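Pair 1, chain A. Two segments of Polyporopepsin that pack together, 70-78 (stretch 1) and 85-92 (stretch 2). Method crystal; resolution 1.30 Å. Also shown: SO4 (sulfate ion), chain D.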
# COMPACT_ATOMS: atom_id res chain seq x y z
N GLY A 70 11.24 5.17 -18.29
CA GLY A 70 10.65 5.10 -19.65
C GLY A 70 10.25 6.46 -20.13
O GLY A 70 10.91 7.46 -19.90
N THR A 71 9.09 6.47 -20.79
CA THR A 71 8.59 7.70 -21.47
C THR A 71 7.16 7.95 -20.94
O THR A 71 6.42 7.00 -20.73
CB THR A 71 8.52 7.42 -22.98
OG1 THR A 71 9.90 7.36 -23.44
CG2 THR A 71 7.86 8.50 -23.76
N GLU A 72 6.87 9.24 -20.76
CA GLU A 72 5.53 9.66 -20.29
C GLU A 72 4.61 9.89 -21.45
O GLU A 72 5.00 10.60 -22.44
CB GLU A 72 5.66 10.87 -19.41
CG GLU A 72 4.44 11.19 -18.55
CD GLU A 72 4.28 10.23 -17.38
OE1 GLU A 72 5.14 9.41 -17.05
OE2 GLU A 72 3.18 10.35 -16.66
N TYR A 73 3.39 9.45 -21.40
CA TYR A 73 2.31 9.63 -22.38
C TYR A 73 1.11 10.17 -21.69
O TYR A 73 1.00 10.09 -20.47
CB TYR A 73 1.96 8.30 -23.01
CG TYR A 73 3.00 7.68 -23.90
CD1 TYR A 73 4.05 6.98 -23.38
CD2 TYR A 73 2.95 7.87 -25.30
CE1 TYR A 73 5.03 6.39 -24.20
CE2 TYR A 73 3.95 7.29 -26.14
CZ TYR A 73 4.93 6.57 -25.53
OH TYR A 73 5.91 6.05 -26.40
N THR A 74 0.10 10.66 -22.44
CA THR A 74 -1.25 10.77 -21.94
C THR A 74 -2.12 9.76 -22.62
O THR A 74 -1.88 9.39 -23.82
CB THR A 74 -1.80 12.16 -21.96
OG1 THR A 74 -1.87 12.59 -23.36
CG2 THR A 74 -0.99 13.17 -21.23
N ASP A 75 -3.15 9.28 -21.97
CA ASP A 75 -4.04 8.29 -22.54
C ASP A 75 -5.33 8.23 -21.73
O ASP A 75 -5.41 8.84 -20.62
CB ASP A 75 -3.36 6.90 -22.58
CG ASP A 75 -3.81 6.08 -23.79
OD1 ASP A 75 -4.96 6.15 -24.19
OD2 ASP A 75 -3.00 5.23 -24.26
N THR A 76 -6.33 7.55 -22.23
CA THR A 76 -7.60 7.37 -21.51
C THR A 76 -7.44 6.17 -20.63
O THR A 76 -7.12 5.06 -21.08
CB THR A 76 -8.73 7.17 -22.50
OG1 THR A 76 -8.90 8.43 -23.18
CG2 THR A 76 -10.06 6.87 -21.81
N VAL A 77 -7.72 6.34 -19.34
CA VAL A 77 -7.61 5.26 -18.32
C VAL A 77 -8.96 4.96 -17.77
O VAL A 77 -9.71 5.91 -17.38
CB VAL A 77 -6.65 5.77 -17.22
CG1 VAL A 77 -6.69 4.86 -16.00
CG2 VAL A 77 -5.22 5.84 -17.81
N THR A 78 -9.31 3.69 -17.65
CA THR A 78 -10.62 3.25 -17.12
C THR A 78 -10.41 2.43 -15.88
O THR A 78 -9.58 1.51 -15.84
CB THR A 78 -11.33 2.35 -18.18
OG1 THR A 78 -11.46 3.13 -19.44
CG2 THR A 78 -12.69 2.04 -17.80
N PRO A 85 -10.02 10.75 -19.29
CA PRO A 85 -9.36 11.10 -20.56
C PRO A 85 -8.00 11.90 -20.17
O PRO A 85 -8.05 12.65 -19.20
CB PRO A 85 -10.40 12.03 -21.27
CG PRO A 85 -11.48 12.39 -20.28
CD PRO A 85 -11.30 11.53 -19.07
N LYS A 86 -7.01 11.68 -20.83
CA LYS A 86 -5.82 12.39 -20.74
C LYS A 86 -5.08 12.25 -19.40
O LYS A 86 -4.44 13.18 -18.94
CB LYS A 86 -6.01 13.84 -21.16
CG LYS A 86 -6.52 14.06 -22.62
CD LYS A 86 -6.16 15.53 -23.17
CE LYS A 86 -4.62 15.62 -23.07
NZ LYS A 86 -4.14 16.94 -24.04
N GLN A 87 -5.22 11.09 -18.80
CA GLN A 87 -4.34 10.73 -17.67
C GLN A 87 -2.89 10.63 -18.12
O GLN A 87 -2.63 9.96 -19.13
CB GLN A 87 -4.80 9.39 -17.09
CG GLN A 87 -3.88 8.90 -15.94
CD GLN A 87 -3.88 9.81 -14.74
OE1 GLN A 87 -4.99 10.17 -14.26
NE2 GLN A 87 -2.73 10.18 -14.21
N SER A 88 -1.98 11.28 -17.43
CA SER A 88 -0.55 11.13 -17.73
C SER A 88 -0.10 9.80 -17.09
O SER A 88 -0.30 9.59 -15.87
CB SER A 88 0.17 12.29 -17.20
OG SER A 88 1.56 12.20 -17.56
N ILE A 89 0.52 8.95 -17.89
CA ILE A 89 1.04 7.64 -17.47
C ILE A 89 2.46 7.48 -17.92
O ILE A 89 2.89 7.99 -18.99
CB ILE A 89 0.16 6.48 -18.03
CG1 ILE A 89 0.15 6.45 -19.58
CG2 ILE A 89 -1.26 6.61 -17.48
CD1 ILE A 89 -0.43 5.21 -20.11
N GLY A 90 3.22 6.68 -17.22
CA GLY A 90 4.52 6.20 -17.66
C GLY A 90 4.42 4.88 -18.40
O GLY A 90 3.54 4.06 -18.16
N VAL A 91 5.36 4.71 -19.34
CA VAL A 91 5.48 3.47 -20.10
C VAL A 91 6.95 3.02 -19.99
O VAL A 91 7.83 3.71 -20.49
CB VAL A 91 5.04 3.66 -21.56
CG1 VAL A 91 5.29 2.37 -22.34
CG2 VAL A 91 3.54 3.99 -21.57
N ALA A 92 7.13 1.92 -19.31
CA ALA A 92 8.53 1.53 -18.94
C ALA A 92 9.26 0.90 -20.12
O ALA A 92 8.69 -0.00 -20.80
CB ALA A 92 8.45 0.49 -17.79
S SO4 D . 12.52 5.10 -23.68
O1 SO4 D . 12.19 4.38 -25.14
O2 SO4 D . 11.20 5.08 -22.97
O3 SO4 D . 13.45 4.27 -23.01
O4 SO4 D . 12.97 6.43 -23.84
O HOH W 1 -7.02 10.47 -23.61

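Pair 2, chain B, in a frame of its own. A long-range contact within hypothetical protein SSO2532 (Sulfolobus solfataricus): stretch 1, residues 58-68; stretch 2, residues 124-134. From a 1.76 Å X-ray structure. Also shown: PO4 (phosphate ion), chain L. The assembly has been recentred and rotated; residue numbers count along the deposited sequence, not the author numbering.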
# COMPACT_ATOMS: atom_id res chain seq x y z
N SER B 58 1.76 11.39 9.88
CA SER B 58 2.43 10.18 10.28
C SER B 58 1.65 9.40 11.36
O SER B 58 2.09 8.29 11.75
CB SER B 58 3.82 10.56 10.77
OG SER B 58 3.71 11.27 12.00
N THR B 59 0.50 9.91 11.80
CA THR B 59 -0.32 9.23 12.82
C THR B 59 -1.77 9.02 12.36
O THR B 59 -2.68 8.75 13.14
CB THR B 59 -0.25 10.02 14.14
OG1 THR B 59 -0.83 11.30 13.96
CG2 THR B 59 1.18 10.14 14.60
N ALA B 60 -1.94 9.13 11.05
CA ALA B 60 -3.14 8.75 10.37
C ALA B 60 -2.82 7.92 9.13
O ALA B 60 -1.66 7.84 8.66
CB ALA B 60 -3.97 9.98 10.01
N ALA B 61 -3.85 7.25 8.60
CA ALA B 61 -3.67 6.40 7.44
C ALA B 61 -4.90 6.45 6.55
O ALA B 61 -5.92 7.03 6.91
CB ALA B 61 -3.36 4.94 7.85
N ILE B 62 -4.80 5.80 5.38
CA ILE B 62 -5.94 5.66 4.44
C ILE B 62 -6.13 4.20 4.20
O ILE B 62 -5.15 3.52 3.91
CB ILE B 62 -5.66 6.36 3.10
CG1 ILE B 62 -5.56 7.91 3.29
CG2 ILE B 62 -6.75 6.04 2.08
CD1 ILE B 62 -6.91 8.61 3.77
N VAL B 63 -7.37 3.69 4.40
CA VAL B 63 -7.68 2.29 4.10
C VAL B 63 -8.95 2.19 3.28
O VAL B 63 -9.67 3.15 3.13
CB VAL B 63 -7.78 1.37 5.37
CG1 VAL B 63 -6.48 1.36 6.10
CG2 VAL B 63 -8.96 1.77 6.26
N ALA B 64 -9.26 1.00 2.80
CA ALA B 64 -10.53 0.80 2.13
C ALA B 64 -11.19 -0.51 2.58
O ALA B 64 -10.54 -1.58 2.66
CB ALA B 64 -10.33 0.85 0.64
N ASN B 65 -12.42 -0.40 3.04
CA ASN B 65 -13.16 -1.59 3.42
C ASN B 65 -14.64 -1.28 3.54
O ASN B 65 -15.07 -0.24 3.07
CB ASN B 65 -12.59 -2.27 4.65
CG ASN B 65 -12.59 -3.72 4.49
OD1 ASN B 65 -13.56 -4.38 4.89
ND2 ASN B 65 -11.57 -4.26 3.75
N GLU B 66 -15.40 -2.20 4.13
CA GLU B 66 -16.83 -2.08 4.14
C GLU B 66 -17.34 -1.20 5.25
O GLU B 66 -16.95 -1.36 6.41
CB GLU B 66 -17.47 -3.46 4.29
CG GLU B 66 -18.98 -3.39 4.11
CD GLU B 66 -19.65 -4.75 4.11
OE1 GLU B 66 -18.99 -5.80 3.89
OE2 GLU B 66 -20.88 -4.74 4.33
N HIS B 67 -18.25 -0.29 4.89
CA HIS B 67 -18.85 0.58 5.87
C HIS B 67 -19.96 -0.17 6.59
O HIS B 67 -21.09 -0.14 6.14
CB HIS B 67 -19.45 1.82 5.22
CG HIS B 67 -19.80 2.88 6.20
ND1 HIS B 67 -19.27 4.15 6.14
CD2 HIS B 67 -20.65 2.87 7.27
CE1 HIS B 67 -19.80 4.89 7.11
NE2 HIS B 67 -20.61 4.13 7.82
N GLU B 68 -19.60 -0.84 7.67
CA GLU B 68 -20.57 -1.45 8.56
C GLU B 68 -20.08 -1.14 9.97
O GLU B 68 -18.90 -1.25 10.27
CB GLU B 68 -20.71 -2.95 8.28
CG GLU B 68 -21.80 -3.59 9.10
CD GLU B 68 -21.37 -4.00 10.53
OE1 GLU B 68 -20.26 -4.56 10.70
OE2 GLU B 68 -22.18 -3.81 11.49
N THR B 124 -18.66 -2.93 -4.43
CA THR B 124 -19.86 -2.51 -3.74
C THR B 124 -19.57 -2.22 -2.26
O THR B 124 -20.14 -1.27 -1.72
CB THR B 124 -20.99 -3.55 -3.92
OG1 THR B 124 -21.20 -3.80 -5.33
CG2 THR B 124 -22.29 -3.08 -3.27
N TRP B 125 -18.70 -3.02 -1.62
CA TRP B 125 -18.48 -2.89 -0.17
C TRP B 125 -17.06 -2.41 0.16
O TRP B 125 -16.53 -2.69 1.22
CB TRP B 125 -18.89 -4.18 0.52
CG TRP B 125 -20.36 -4.42 0.27
CD1 TRP B 125 -21.43 -3.74 0.81
CD2 TRP B 125 -20.91 -5.35 -0.66
NE1 TRP B 125 -22.60 -4.22 0.31
CE2 TRP B 125 -22.31 -5.22 -0.59
CE3 TRP B 125 -20.35 -6.30 -1.51
CZ2 TRP B 125 -23.16 -6.00 -1.36
CZ3 TRP B 125 -21.18 -7.07 -2.26
CH2 TRP B 125 -22.58 -6.92 -2.20
N GLN B 126 -16.52 -1.61 -0.76
CA GLN B 126 -15.21 -1.07 -0.65
C GLN B 126 -15.27 0.44 -0.51
O GLN B 126 -15.26 1.17 -1.49
CB GLN B 126 -14.46 -1.44 -1.92
CG GLN B 126 -12.99 -1.36 -1.82
CD GLN B 126 -12.32 -2.04 -3.01
OE1 GLN B 126 -12.89 -2.06 -4.09
NE2 GLN B 126 -11.15 -2.66 -2.78
N ASN B 127 -15.32 0.93 0.73
CA ASN B 127 -15.42 2.37 0.98
C ASN B 127 -14.05 2.84 1.42
O ASN B 127 -13.23 2.05 1.92
CB ASN B 127 -16.48 2.63 2.05
CG ASN B 127 -17.91 2.54 1.50
OD1 ASN B 127 -18.23 1.70 0.63
ND2 ASN B 127 -18.75 3.43 1.95
N ILE B 128 -13.82 4.14 1.28
CA ILE B 128 -12.52 4.74 1.57
C ILE B 128 -12.58 5.46 2.91
O ILE B 128 -13.48 6.29 3.14
CB ILE B 128 -12.14 5.74 0.52
CG1 ILE B 128 -12.14 5.09 -0.87
CG2 ILE B 128 -10.78 6.29 0.84
CD1 ILE B 128 -11.76 5.99 -1.99
N PHE B 129 -11.62 5.16 3.79
CA PHE B 129 -11.60 5.74 5.14
C PHE B 129 -10.30 6.42 5.50
O PHE B 129 -9.19 5.91 5.26
CB PHE B 129 -11.84 4.68 6.20
CG PHE B 129 -13.19 4.00 6.14
CD1 PHE B 129 -14.29 4.53 6.79
CD2 PHE B 129 -13.31 2.81 5.48
CE1 PHE B 129 -15.50 3.87 6.76
CE2 PHE B 129 -14.52 2.16 5.41
CZ PHE B 129 -15.60 2.67 6.03
N LEU B 130 -10.43 7.55 6.12
CA LEU B 130 -9.36 8.14 6.91
C LEU B 130 -9.29 7.40 8.22
O LEU B 130 -10.34 7.24 8.93
CB LEU B 130 -9.65 9.62 7.18
CG LEU B 130 -8.62 10.14 8.19
CD1 LEU B 130 -7.28 10.24 7.48
CD2 LEU B 130 -9.02 11.47 8.77
N VAL B 131 -8.11 6.91 8.56
CA VAL B 131 -7.92 6.22 9.84
C VAL B 131 -7.20 7.20 10.77
O VAL B 131 -6.08 7.62 10.47
CB VAL B 131 -7.07 4.89 9.72
CG1 VAL B 131 -7.10 4.13 11.08
CG2 VAL B 131 -7.51 4.00 8.61
N GLU B 132 -7.87 7.62 11.84
CA GLU B 132 -7.28 8.47 12.85
C GLU B 132 -6.81 7.60 13.98
O GLU B 132 -7.59 6.74 14.45
CB GLU B 132 -8.31 9.46 13.43
CG GLU B 132 -7.82 10.17 14.67
CD GLU B 132 -6.68 11.12 14.31
OE1 GLU B 132 -7.00 12.25 13.92
OE2 GLU B 132 -5.48 10.73 14.39
N LEU B 133 -5.56 7.76 14.37
CA LEU B 133 -4.99 6.98 15.49
C LEU B 133 -4.48 7.83 16.63
O LEU B 133 -4.10 7.26 17.67
CB LEU B 133 -3.84 6.05 15.03
CG LEU B 133 -4.15 4.96 13.99
CD1 LEU B 133 -3.00 3.98 13.82
CD2 LEU B 133 -5.45 4.21 14.33
N ASP B 134 -4.49 9.14 16.45
CA ASP B 134 -4.01 10.09 17.46
C ASP B 134 -4.93 11.32 17.54
O ASP B 134 -4.46 12.45 17.64
CB ASP B 134 -2.56 10.50 17.17
CG ASP B 134 -1.88 11.21 18.34
OD1 ASP B 134 -2.08 10.83 19.51
OD2 ASP B 134 -1.09 12.14 18.11
P PO4 L . 1.06 14.00 12.08
O1 PO4 L . 1.04 14.51 13.46
O2 PO4 L . 2.48 13.66 11.63
O3 PO4 L . 0.63 15.07 11.10
O4 PO4 L . 0.03 12.92 11.86
O HOH W 2 -10.22 -2.76 0.10
O HOH W 3 -19.19 -0.23 2.23

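Pair 1 (Polyporopepsin) and pair 2 (SSO2532) each join two antiparallel strands, and 14 central residues superpose with an RMSD of 0.7 Å over N, CA and C. The strand directions lie at 141° in pair 1 and 153° in pair 2, with axes 4.5 and 4.6 Å apart at closest approach. Three hydrogen-bonded residue pairs match: T71(A)–V91(A) with A61(B)–V131(B), Y73(A)–I89(A) with V63(B)–F129(B), and D75(A)–Q87(A) with N65(B)–N127(B). At the central one, Y73(A) N to I89(A) O and I89(A) N to Y73(A) O are both 2.9 Å, and V63(B) N to F129(B) O and F129(B) N to V63(B) O are 3.0 and 2.9 Å. At the last, the bond from Q87(A) N to D75(A) O (2.9 Å) is weak, whereas N127(B) N reaches N65(B) O at 2.6 Å.

These three pairs share one face of the sheet. There Y73(A) matches V63(B), and both meet a matched valine: Y73(A) CD1 lies 3.5 Å from V91(A) CG2, and V63(B) CG2 lies 3.5 Å from V131(B) CG2. Ring and branched methyl thus reach the same neighbour at the same distance. T71(A) becomes A61(B), whose CB packs 4.2 Å from V131(B) CB. I89(A) matches F129(B), the residue most covered by the opposing stretch in its pair, as I89(A) is in its own. V77(A) CG2 sits 4.0 Å from I89(A) CG2; its counterpart H67(B) brings ND1 to 3.8 Å from F129(B) CE1, the two rings meeting obliquely.

The other face differs more in chemistry. E72(A) matches I62(B), and S88(A) matches I128(B). In pair 1 the carboxylate folds back over the neighbouring strand, where S88(A) OG donates a hydrogen bond to E72(A) OE2 at 2.6 Å. In pair 2 the contact is apolar, with I62(B) CG2 4.2 Å from I128(B) CG2. G90(A) leaves its position without a side chain, and E72(A) OE1 comes within 3.3 Å of G90(A) CA; the matched L130(B) instead extends CD1 to 4.1 Å from I62(B) CD1. T74(A) CG2 approaches S88(A) CB at 4.3 Å, while the smaller A64(B) places CB 4.2 Å from Q126(B) CG.

At G70(A), matched by A60(B), CA lies 3.3 Å from V91(A) O; A60(B) CA lies 3.2 Å from V131(B) O, and its CB packs 4.2 Å from L130(B) CD1.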